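Local coordinates for protein amino Transferase (Eubacterium rectale, PDB 3ELE) that probably transfers amino groups between amino acids and keto acids with pyridoxal-5'-phosphate as cofactor, as a class I and II aminotransferase, at residues I128-Y133 and F158-D163; E150-T155 and E166-A171; P135-F140 and I177-N182. All blocks are in the same frame, centred on the assembly; numbering follows the deposited sequence.

The three contacts share the large central sheet of a PLP-dependent aminotransferase. Interactions 1 and 2 are close neighbours, their centres about 7 Å apart: strands 126-130 and 147-151 lie side by side, with T129 O 2.8 Å from V151 N, and V151 packs against both I128 and I130. Interaction 3 lies about 11 Å, centre to centre, from interaction 1, beyond the backbone pairing of I128 O with I177 N at 2.8 Å. It alone of the three holds residues of the cofactor pocket, Y137 and N179. The side chain of P132 in interaction 1 stays about 11 Å from PLP, and interaction 2 is centred about 14 Å from interaction 3.

Interaction 1. Residues I128-Y133 and F158-D163; sequences ITIAPY and FQIDFD
I130 and I160 are the closest pair of residues across two segments that run in opposite directions, with I130 CA 7.0 Å from I160 CA; two residues on, the gap widens to 8.3 Å between P132 CA and F158 CA. Segment 128-133 leaves its strand after I130 and turns through a cis peptide bond between A131 and P132. In the other segment F158 adopts a left-handed backbone conformation before the chain extends through I160 and enters a helix, with D161 at the N-cap: its OD1 accepts a hydrogen bond from A164 N. A water lies in the gap, 2.8 Å from A131 O and equally far from Q159 O, placed to bridge these two carbonyls.

The contact is carried by two apolar pairs. I130 turns its CG2 branch across the gap to CG1 of I160 at 4.1 Å, the two side chains crossing at about a right angle. With CG1 of I130 beside the backbone N (chi1 -49°), CG2 is left anti to that N and points over the gap. In the second pair CD of P132 meets the rim of the F158 ring, 3.8 Å from CD1 and close to the ring plane. Q159 offers its carbonyl to this side while its amide group is bound to T193, S190 and V188.

F158 continues into an aromatic group with F328, F337 and W370, the last meeting it edge-to-face. I160 packs on T193 and L197 of helix 191-208 and on L165 of helix 162-167, whereas I130 rests against V151 of neighbouring strand 147-151; the contact thus joins the end of strand 126-130 and the turn after it to the loop leading into helix 162-167.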
loop_
_atom_site.group_PDB
_atom_site.type_symbol
_atom_site.label_atom_id
_atom_site.label_comp_id
_atom_site.label_asym_id
_atom_site.label_seq_id
_atom_site.Cartn_x
_atom_site.Cartn_y
_atom_site.Cartn_z
ATOM N N ILE A 128 -1.294 22.934 -4.907
ATOM C CA ILE A 128 -0.173 23.843 -4.990
ATOM C C ILE A 128 1.000 23.293 -4.195
ATOM O O ILE A 128 0.832 22.870 -3.043
ATOM C CB ILE A 128 -0.518 25.250 -4.445
ATOM C CG1 ILE A 128 -1.567 25.947 -5.313
ATOM C CG2 ILE A 128 0.711 26.173 -4.406
ATOM C CD1 ILE A 128 -1.943 27.290 -4.758
ATOM N N THR A 129 2.173 23.313 -4.821
ATOM C CA THR A 129 3.452 22.921 -4.160
ATOM C C THR A 129 4.315 24.194 -4.186
ATOM O O THR A 129 4.137 25.056 -5.079
ATOM C CB THR A 129 4.110 21.708 -4.826
ATOM O OG1 THR A 129 5.248 21.275 -4.054
ATOM C CG2 THR A 129 4.559 22.010 -6.248
ATOM N N ILE A 130 5.160 24.352 -3.164
ATOM C CA ILE A 130 6.044 25.514 -3.015
ATOM C C ILE A 130 7.438 25.019 -3.389
ATOM O O ILE A 130 7.981 24.141 -2.710
ATOM C CB ILE A 130 6.037 26.085 -1.555
ATOM C CG1 ILE A 130 4.608 26.294 -1.030
ATOM C CG2 ILE A 130 6.798 27.426 -1.472
ATOM C CD1 ILE A 130 3.795 27.248 -1.842
ATOM N N ALA A 131 7.997 25.564 -4.472
ATOM C CA ALA A 131 9.333 25.194 -4.944
ATOM C C ALA A 131 10.422 25.696 -3.961
ATOM O O ALA A 131 10.207 26.697 -3.298
ATOM C CB ALA A 131 9.601 25.733 -6.345
ATOM N N PRO A 132 11.550 24.960 -3.806
ATOM C CA PRO A 132 11.843 23.688 -4.456
ATOM C C PRO A 132 11.054 22.576 -3.783
ATOM O O PRO A 132 10.847 22.629 -2.561
ATOM C CB PRO A 132 13.334 23.523 -4.237
ATOM C CG PRO A 132 13.579 24.195 -2.923
ATOM C CD PRO A 132 12.646 25.363 -2.901
ATOM N N TYR A 133 10.629 21.579 -4.561
ATOM C CA TYR A 133 9.756 20.522 -4.031
ATOM C C TYR A 133 10.094 19.099 -4.486
ATOM O O TYR A 133 10.784 18.896 -5.483
ATOM C CB TYR A 133 8.295 20.869 -4.376
ATOM C CG TYR A 133 7.953 20.697 -5.839
ATOM C CD1 TYR A 133 8.292 21.665 -6.781
ATOM C CD2 TYR A 133 7.307 19.538 -6.286
ATOM C CE1 TYR A 133 8.024 21.474 -8.139
ATOM C CE2 TYR A 133 7.030 19.330 -7.624
ATOM C CZ TYR A 133 7.371 20.301 -8.552
ATOM O OH TYR A 133 7.056 20.055 -9.859
ATOM N N PHE A 158 14.176 30.762 1.417
ATOM C CA PHE A 158 13.518 29.445 1.276
ATOM C C PHE A 158 12.313 29.238 2.210
ATOM O O PHE A 158 12.134 28.168 2.810
ATOM C CB PHE A 158 14.529 28.297 1.280
ATOM C CG PHE A 158 15.429 28.314 0.084
ATOM C CD1 PHE A 158 14.963 27.853 -1.154
ATOM C CD2 PHE A 158 16.722 28.842 0.167
ATOM C CE1 PHE A 158 15.798 27.887 -2.297
ATOM C CE2 PHE A 158 17.554 28.887 -0.968
ATOM C CZ PHE A 158 17.090 28.406 -2.197
ATOM N N GLN A 159 11.511 30.311 2.306
ATOM C CA GLN A 159 10.249 30.325 3.018
ATOM C C GLN A 159 9.198 30.315 1.880
ATOM O O GLN A 159 9.329 29.510 0.946
ATOM C CB GLN A 159 10.171 31.521 3.981
ATOM C CG GLN A 159 11.216 31.497 5.109
ATOM C CD GLN A 159 10.936 30.449 6.201
ATOM O OE1 GLN A 159 9.817 30.367 6.757
ATOM N NE2 GLN A 159 11.974 29.691 6.559
ATOM N N ILE A 160 8.195 31.182 1.922
ATOM C CA ILE A 160 7.151 31.211 0.893
ATOM C C ILE A 160 7.058 32.611 0.326
ATOM O O ILE A 160 7.068 33.573 1.072
ATOM C CB ILE A 160 5.779 30.788 1.475
ATOM C CG1 ILE A 160 5.864 29.350 2.047
ATOM C CG2 ILE A 160 4.672 30.909 0.407
ATOM C CD1 ILE A 160 4.552 28.790 2.611
ATOM N N ASP A 161 6.996 32.703 -1.005
ATOM C CA ASP A 161 6.725 33.969 -1.696
ATOM C C ASP A 161 5.195 34.050 -1.668
ATOM O O ASP A 161 4.518 33.485 -2.539
ATOM C CB ASP A 161 7.290 33.931 -3.122
ATOM C CG ASP A 161 6.980 35.180 -3.932
ATOM O OD1 ASP A 161 6.025 35.952 -3.630
ATOM O OD2 ASP A 161 7.674 35.348 -4.945
ATOM N N PHE A 162 4.659 34.741 -0.662
ATOM C CA PHE A 162 3.199 34.867 -0.486
ATOM C C PHE A 162 2.458 35.578 -1.606
ATOM O O PHE A 162 1.297 35.247 -1.849
ATOM C CB PHE A 162 2.840 35.456 0.881
ATOM C CG PHE A 162 3.176 34.540 2.020
ATOM C CD1 PHE A 162 2.424 33.369 2.232
ATOM C CD2 PHE A 162 4.275 34.799 2.847
ATOM C CE1 PHE A 162 2.738 32.488 3.263
ATOM C CE2 PHE A 162 4.602 33.921 3.883
ATOM C CZ PHE A 162 3.832 32.768 4.097
ATOM N N ASP A 163 3.118 36.521 -2.287
ATOM C CA ASP A 163 2.525 37.199 -3.459
ATOM C C ASP A 163 2.305 36.188 -4.600
ATOM O O ASP A 163 1.178 36.077 -5.134
ATOM C CB ASP A 163 3.387 38.386 -3.929
ATOM C CG ASP A 163 3.304 39.610 -2.982
ATOM O OD1 ASP A 163 2.585 39.570 -1.962
ATOM O OD2 ASP A 163 3.959 40.639 -3.273
HETATM O O HOH W 1 10.002 28.931 -1.664
#

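Interaction 2. Residues E150-T155 and E166-A171; sequences EVPADT and EERINA
The guanidinium of R168 is laid against the ring of P152, so that CD of the proline sits over the centre of one planar face, 3.4 Å from R168 CZ. P152 CG reaches farther along the same group and approaches NH2 at 3.5 Å. R168 gets there with CG anti to its carbonyl carbon (chi1 -70°) and a chain extended from CG to NE; the last torsion, chi4 75°, then swings the flat group out of line with that chain and presents its face to the proline. Along the way the aliphatic shaft passes the strand end: R168 CD lies 4.1 Å from V151 CG2, crossing it at a slant, and NE comes within 3.3 Å of E150 O. A hydrogen bond from NH1 to A164 O in the helix limits the rotation of the guanidinium. V151 itself packs on A164 and L165. Here R168 lies against the end of strand 147-151, within the beta-alpha-beta crossover that leads through helix 162-167 to strand 173-178 of the same parallel portion of the sheet.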
loop_
_atom_site.group_PDB
_atom_site.type_symbol
_atom_site.label_atom_id
_atom_site.label_comp_id
_atom_site.label_asym_id
_atom_site.label_seq_id
_atom_site.Cartn_x
_atom_site.Cartn_y
_atom_site.Cartn_z
ATOM N N GLU A 150 2.962 24.925 -9.323
ATOM C CA GLU A 150 4.196 25.258 -8.618
ATOM C C GLU A 150 4.279 26.725 -8.286
ATOM O O GLU A 150 4.089 27.550 -9.177
ATOM C CB GLU A 150 5.424 24.946 -9.481
ATOM C CG GLU A 150 5.561 23.499 -9.872
ATOM C CD GLU A 150 6.796 23.204 -10.724
ATOM O OE1 GLU A 150 7.689 24.067 -10.866
ATOM O OE2 GLU A 150 6.885 22.059 -11.214
ATOM N N VAL A 151 4.584 27.042 -7.019
ATOM C CA VAL A 151 4.886 28.418 -6.630
ATOM C C VAL A 151 6.413 28.568 -6.792
ATOM O O VAL A 151 7.173 27.733 -6.242
ATOM C CB VAL A 151 4.445 28.768 -5.211
ATOM C CG1 VAL A 151 4.847 30.219 -4.875
ATOM C CG2 VAL A 151 2.945 28.582 -5.067
ATOM N N PRO A 152 6.880 29.579 -7.581
ATOM C CA PRO A 152 8.335 29.818 -7.713
ATOM C C PRO A 152 9.045 30.024 -6.367
ATOM O O PRO A 152 8.472 30.612 -5.440
ATOM C CB PRO A 152 8.420 31.086 -8.565
ATOM C CG PRO A 152 7.173 31.100 -9.322
ATOM C CD PRO A 152 6.119 30.510 -8.437
ATOM N N ALA A 153 10.279 29.546 -6.286
ATOM C CA ALA A 153 11.032 29.560 -5.041
ATOM C C ALA A 153 11.376 30.955 -4.496
ATOM O O ALA A 153 11.567 31.915 -5.256
ATOM C CB ALA A 153 12.339 28.726 -5.176
ATOM N N ASP A 154 11.382 31.034 -3.165
ATOM C CA ASP A 154 11.916 32.160 -2.424
ATOM C C ASP A 154 13.374 31.730 -2.281
ATOM O O ASP A 154 13.726 31.003 -1.360
ATOM C CB ASP A 154 11.250 32.290 -1.051
ATOM C CG ASP A 154 12.030 33.160 -0.084
ATOM O OD1 ASP A 154 12.790 34.039 -0.538
ATOM O OD2 ASP A 154 11.895 32.941 1.145
ATOM N N THR A 155 14.217 32.164 -3.206
ATOM C CA THR A 155 15.654 31.827 -3.148
ATOM C C THR A 155 16.443 32.689 -2.141
ATOM O O THR A 155 17.612 32.399 -1.890
ATOM C CB THR A 155 16.299 31.877 -4.554
ATOM O OG1 THR A 155 15.962 33.117 -5.176
ATOM C CG2 THR A 155 15.779 30.703 -5.432
ATOM N N GLU A 166 -0.435 33.574 -3.467
ATOM C CA GLU A 166 -1.774 34.170 -3.542
ATOM C C GLU A 166 -2.290 34.297 -4.980
ATOM O O GLU A 166 -3.476 34.075 -5.240
ATOM C CB GLU A 166 -1.796 35.547 -2.853
ATOM C CG GLU A 166 -3.198 36.169 -2.807
ATOM C CD GLU A 166 -3.338 37.384 -1.916
ATOM O OE1 GLU A 166 -2.346 37.842 -1.313
ATOM O OE2 GLU A 166 -4.479 37.881 -1.825
ATOM N N GLU A 167 -1.391 34.671 -5.889
ATOM C CA GLU A 167 -1.689 34.824 -7.322
ATOM C C GLU A 167 -2.069 33.484 -7.988
ATOM O O GLU A 167 -2.863 33.470 -8.924
ATOM C CB GLU A 167 -0.489 35.481 -8.025
ATOM C CG GLU A 167 -0.712 35.930 -9.460
ATOM C CD GLU A 167 0.553 36.491 -10.139
ATOM O OE1 GLU A 167 1.612 36.674 -9.480
ATOM O OE2 GLU A 167 0.477 36.753 -11.362
ATOM N N ARG A 168 -1.527 32.370 -7.487
ATOM C CA ARG A 168 -1.830 31.009 -8.017
ATOM C C ARG A 168 -3.013 30.294 -7.339
ATOM O O ARG A 168 -3.351 29.175 -7.726
ATOM C CB ARG A 168 -0.571 30.143 -7.965
ATOM C CG ARG A 168 0.461 30.602 -8.967
ATOM C CD ARG A 168 1.826 30.092 -8.675
ATOM N NE ARG A 168 2.769 30.470 -9.736
ATOM C CZ ARG A 168 3.285 31.688 -9.926
ATOM N NH1 ARG A 168 2.973 32.719 -9.141
ATOM N NH2 ARG A 168 4.137 31.879 -10.934
ATOM N N ILE A 169 -3.617 30.922 -6.325
ATOM C CA ILE A 169 -4.797 30.391 -5.648
ATOM C C ILE A 169 -6.009 30.868 -6.453
ATOM O O ILE A 169 -6.098 32.050 -6.774
ATOM C CB ILE A 169 -4.929 30.905 -4.191
ATOM C CG1 ILE A 169 -3.848 30.316 -3.284
ATOM C CG2 ILE A 169 -6.316 30.550 -3.612
ATOM C CD1 ILE A 169 -3.781 30.996 -1.924
ATOM N N ASN A 170 -6.934 29.950 -6.749
ATOM C CA ASN A 170 -8.177 30.246 -7.497
ATOM C C ASN A 170 -9.311 29.305 -7.043
ATOM O O ASN A 170 -9.150 28.542 -6.070
ATOM C CB ASN A 170 -7.910 30.189 -9.023
ATOM C CG ASN A 170 -7.359 28.834 -9.500
ATOM O OD1 ASN A 170 -8.036 27.817 -9.449
ATOM N ND2 ASN A 170 -6.160 28.849 -10.026
ATOM N N ALA A 171 -10.444 29.359 -7.738
ATOM C CA ALA A 171 -11.596 28.493 -7.432
ATOM C C ALA A 171 -11.292 26.984 -7.520
ATOM O O ALA A 171 -11.944 26.225 -6.856
ATOM C CB ALA A 171 -12.794 28.857 -8.329
#

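Interaction 3. Residues P135-F140 and I177-N182; sequences PEYKVF and IINSPN. With PLP (pyridoxal-5'-phosphate), chain E.
Y137 lays one face of its phenol ring over CG2 of I177, which stands 3.9 Å from the ring centroid and 19° off the normal, a CH-pi contact. The methyl is displaced toward the hydroxyl-bearing part of the rim, where Y137 CZ is nearest at 3.7 Å. The two side chains slide past each other in opposite directions, so CD1 of I177 trails back to Y137 CB. On the tyrosine, CG stands beside the backbone N and anti to the carbonyl carbon (chi1 -64°), which sends the ring from its helix across the end of strand 173-178.

The far end of the ring belongs to N179. Y137 OH lies 3.2 Å from N179 CB, near the ring plane, and the asparagine amide is turned perpendicular to the phenol. The polar end of the tyrosine is bound to D217 OD2. The amide of N179 is gripped at both ends: ND2 donates to D217 O and OD1 accepts from N183 N, which fixes its rotation. Thus held, it abuts the methyl group of the cofactor, with PLP C2A 3.2 Å from N179 OD1, while Y137 OH is 3.9 Å from the same carbon. Farther along, the loop folds back on itself: N182 ND2 donates to N179 O at 2.9 Å, in the carbonyl plane and on a lone pair, and a cis peptide bond precedes P181.

The second subunit comes close here, its R281 forming a salt bridge with E136, and its Y72 is hydrogen-bonded to PLP. The site is consistent with a fold-type I aminotransferase: Y137 and N179 approach the methyl side of the cofactor, and D217, hydrogen-bonded to both, is the pocket aspartate that in this family typically faces the pyridine nitrogen.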
loop_
_atom_site.group_PDB
_atom_site.type_symbol
_atom_site.label_atom_id
_atom_site.label_comp_id
_atom_site.label_asym_id
_atom_site.label_seq_id
_atom_site.Cartn_x
_atom_site.Cartn_y
_atom_site.Cartn_z
ATOM N N PRO A 135 9.592 16.036 -6.375
ATOM C CA PRO A 135 8.886 15.851 -7.658
ATOM C C PRO A 135 7.793 14.790 -7.714
ATOM O O PRO A 135 6.877 14.918 -8.526
ATOM C CB PRO A 135 10.014 15.506 -8.650
ATOM C CG PRO A 135 11.265 15.981 -7.984
ATOM C CD PRO A 135 11.046 15.794 -6.539
ATOM N N GLU A 136 7.861 13.796 -6.822
ATOM C CA GLU A 136 6.873 12.722 -6.738
ATOM C C GLU A 136 5.461 13.238 -6.382
ATOM O O GLU A 136 4.480 12.536 -6.623
ATOM C CB GLU A 136 7.341 11.631 -5.755
ATOM C CG GLU A 136 6.662 10.251 -5.923
ATOM C CD GLU A 136 7.122 9.492 -7.147
ATOM O OE1 GLU A 136 7.824 10.079 -7.976
ATOM O OE2 GLU A 136 6.797 8.289 -7.282
ATOM N N TYR A 137 5.347 14.448 -5.821
ATOM C CA TYR A 137 4.023 15.074 -5.591
ATOM C C TYR A 137 3.203 15.131 -6.867
ATOM O O TYR A 137 2.013 14.911 -6.810
ATOM C CB TYR A 137 4.114 16.507 -5.022
ATOM C CG TYR A 137 4.739 16.652 -3.646
ATOM C CD1 TYR A 137 4.611 15.656 -2.658
ATOM C CD2 TYR A 137 5.365 17.845 -3.286
ATOM C CE1 TYR A 137 5.170 15.823 -1.399
ATOM C CE2 TYR A 137 5.906 18.033 -2.043
ATOM C CZ TYR A 137 5.824 17.020 -1.100
ATOM O OH TYR A 137 6.366 17.236 0.114
ATOM N N LYS A 138 3.837 15.444 -8.002
ATOM C CA LYS A 138 3.157 15.457 -9.313
ATOM C C LYS A 138 2.546 14.093 -9.661
ATOM O O LYS A 138 1.429 14.027 -10.146
ATOM C CB LYS A 138 4.093 15.917 -10.433
ATOM C CG LYS A 138 3.375 16.174 -11.763
ATOM C CD LYS A 138 4.320 16.633 -12.857
ATOM C CE LYS A 138 3.558 17.017 -14.110
ATOM N NZ LYS A 138 2.654 15.950 -14.630
ATOM N N VAL A 139 3.246 13.013 -9.365
ATOM C CA VAL A 139 2.727 11.661 -9.640
ATOM C C VAL A 139 1.493 11.364 -8.787
ATOM O O VAL A 139 0.517 10.863 -9.313
ATOM C CB VAL A 139 3.780 10.577 -9.399
ATOM C CG1 VAL A 139 3.158 9.154 -9.510
ATOM C CG2 VAL A 139 4.961 10.788 -10.351
ATOM N N PHE A 140 1.557 11.687 -7.490
ATOM C CA PHE A 140 0.446 11.448 -6.571
ATOM C C PHE A 140 -0.765 12.326 -6.914
ATOM O O PHE A 140 -1.909 11.827 -6.925
ATOM C CB PHE A 140 0.842 11.618 -5.088
ATOM C CG PHE A 140 2.065 10.813 -4.651
ATOM C CD1 PHE A 140 2.315 9.529 -5.141
ATOM C CD2 PHE A 140 2.916 11.325 -3.681
ATOM C CE1 PHE A 140 3.438 8.791 -4.700
ATOM C CE2 PHE A 140 4.032 10.602 -3.239
ATOM C CZ PHE A 140 4.278 9.330 -3.750
ATOM N N ILE A 177 0.354 21.981 -0.454
ATOM C CA ILE A 177 1.257 20.989 0.110
ATOM C C ILE A 177 2.442 21.746 0.709
ATOM O O ILE A 177 3.012 22.641 0.046
ATOM C CB ILE A 177 1.830 20.004 -0.980
ATOM C CG1 ILE A 177 0.725 19.335 -1.811
ATOM C CG2 ILE A 177 2.697 18.938 -0.326
ATOM C CD1 ILE A 177 1.191 18.873 -3.196
ATOM N N ILE A 178 2.815 21.390 1.945
ATOM C CA ILE A 178 3.981 21.947 2.619
ATOM C C ILE A 178 4.842 20.787 3.145
ATOM O O ILE A 178 4.343 19.744 3.560
ATOM C CB ILE A 178 3.655 22.994 3.724
ATOM C CG1 ILE A 178 3.202 22.352 5.027
ATOM C CG2 ILE A 178 2.671 24.087 3.194
ATOM C CD1 ILE A 178 2.945 23.328 6.096
ATOM N N ASN A 179 6.137 20.977 3.095
ATOM C CA ASN A 179 7.096 19.958 3.514
ATOM C C ASN A 179 8.144 20.699 4.300
ATOM O O ASN A 179 9.008 21.339 3.706
ATOM C CB ASN A 179 7.591 19.299 2.247
ATOM C CG ASN A 179 8.726 18.319 2.442
ATOM O OD1 ASN A 179 9.627 18.312 1.619
ATOM N ND2 ASN A 179 8.689 17.484 3.492
ATOM N N SER A 180 7.993 20.674 5.633
ATOM C CA SER A 180 8.899 21.334 6.569
ATOM C C SER A 180 9.158 20.434 7.804
ATOM O O SER A 180 8.201 20.095 8.518
ATOM C CB SER A 180 8.305 22.671 6.987
ATOM O OG SER A 180 9.183 23.367 7.844
ATOM N N PRO A 181 10.433 20.021 8.047
ATOM C CA PRO A 181 11.648 20.270 7.263
ATOM C C PRO A 181 11.594 19.736 5.819
ATOM O O PRO A 181 11.007 18.666 5.563
ATOM C CB PRO A 181 12.731 19.621 8.094
ATOM C CG PRO A 181 12.180 19.635 9.470
ATOM C CD PRO A 181 10.775 19.284 9.276
ATOM N N ASN A 182 12.220 20.499 4.917
ATOM C CA ASN A 182 12.070 20.349 3.460
ATOM C C ASN A 182 13.082 19.515 2.665
ATOM O O ASN A 182 14.295 19.632 2.846
ATOM C CB ASN A 182 12.075 21.765 2.853
ATOM C CG ASN A 182 11.628 21.820 1.363
ATOM O OD1 ASN A 182 12.450 22.009 0.467
ATOM N ND2 ASN A 182 10.339 21.703 1.123
HETATM N N1 PLP E . 7.987 13.248 1.444
HETATM C C2 PLP E . 9.286 13.721 1.247
HETATM C C2A PLP E . 9.521 15.195 1.169
HETATM C C3 PLP E . 10.366 12.819 1.155
HETATM O O3 PLP E . 11.649 13.278 0.980
HETATM C C4 PLP E . 10.137 11.425 1.219
HETATM C C4A PLP E . 11.245 10.542 0.672
HETATM O O4A PLP E . 11.291 10.287 -0.532
HETATM C C5 PLP E . 8.800 10.966 1.422
HETATM C C6 PLP E . 7.730 11.889 1.529
HETATM C C5A PLP E . 8.434 9.497 1.474
HETATM O O4P PLP E . 8.450 8.961 2.760
HETATM P P PLP E . 7.938 7.443 2.936
HETATM O O1P PLP E . 7.249 7.291 4.262
HETATM O O2P PLP E . 9.126 6.526 2.965
HETATM O O3P PLP E . 7.012 7.031 1.838
#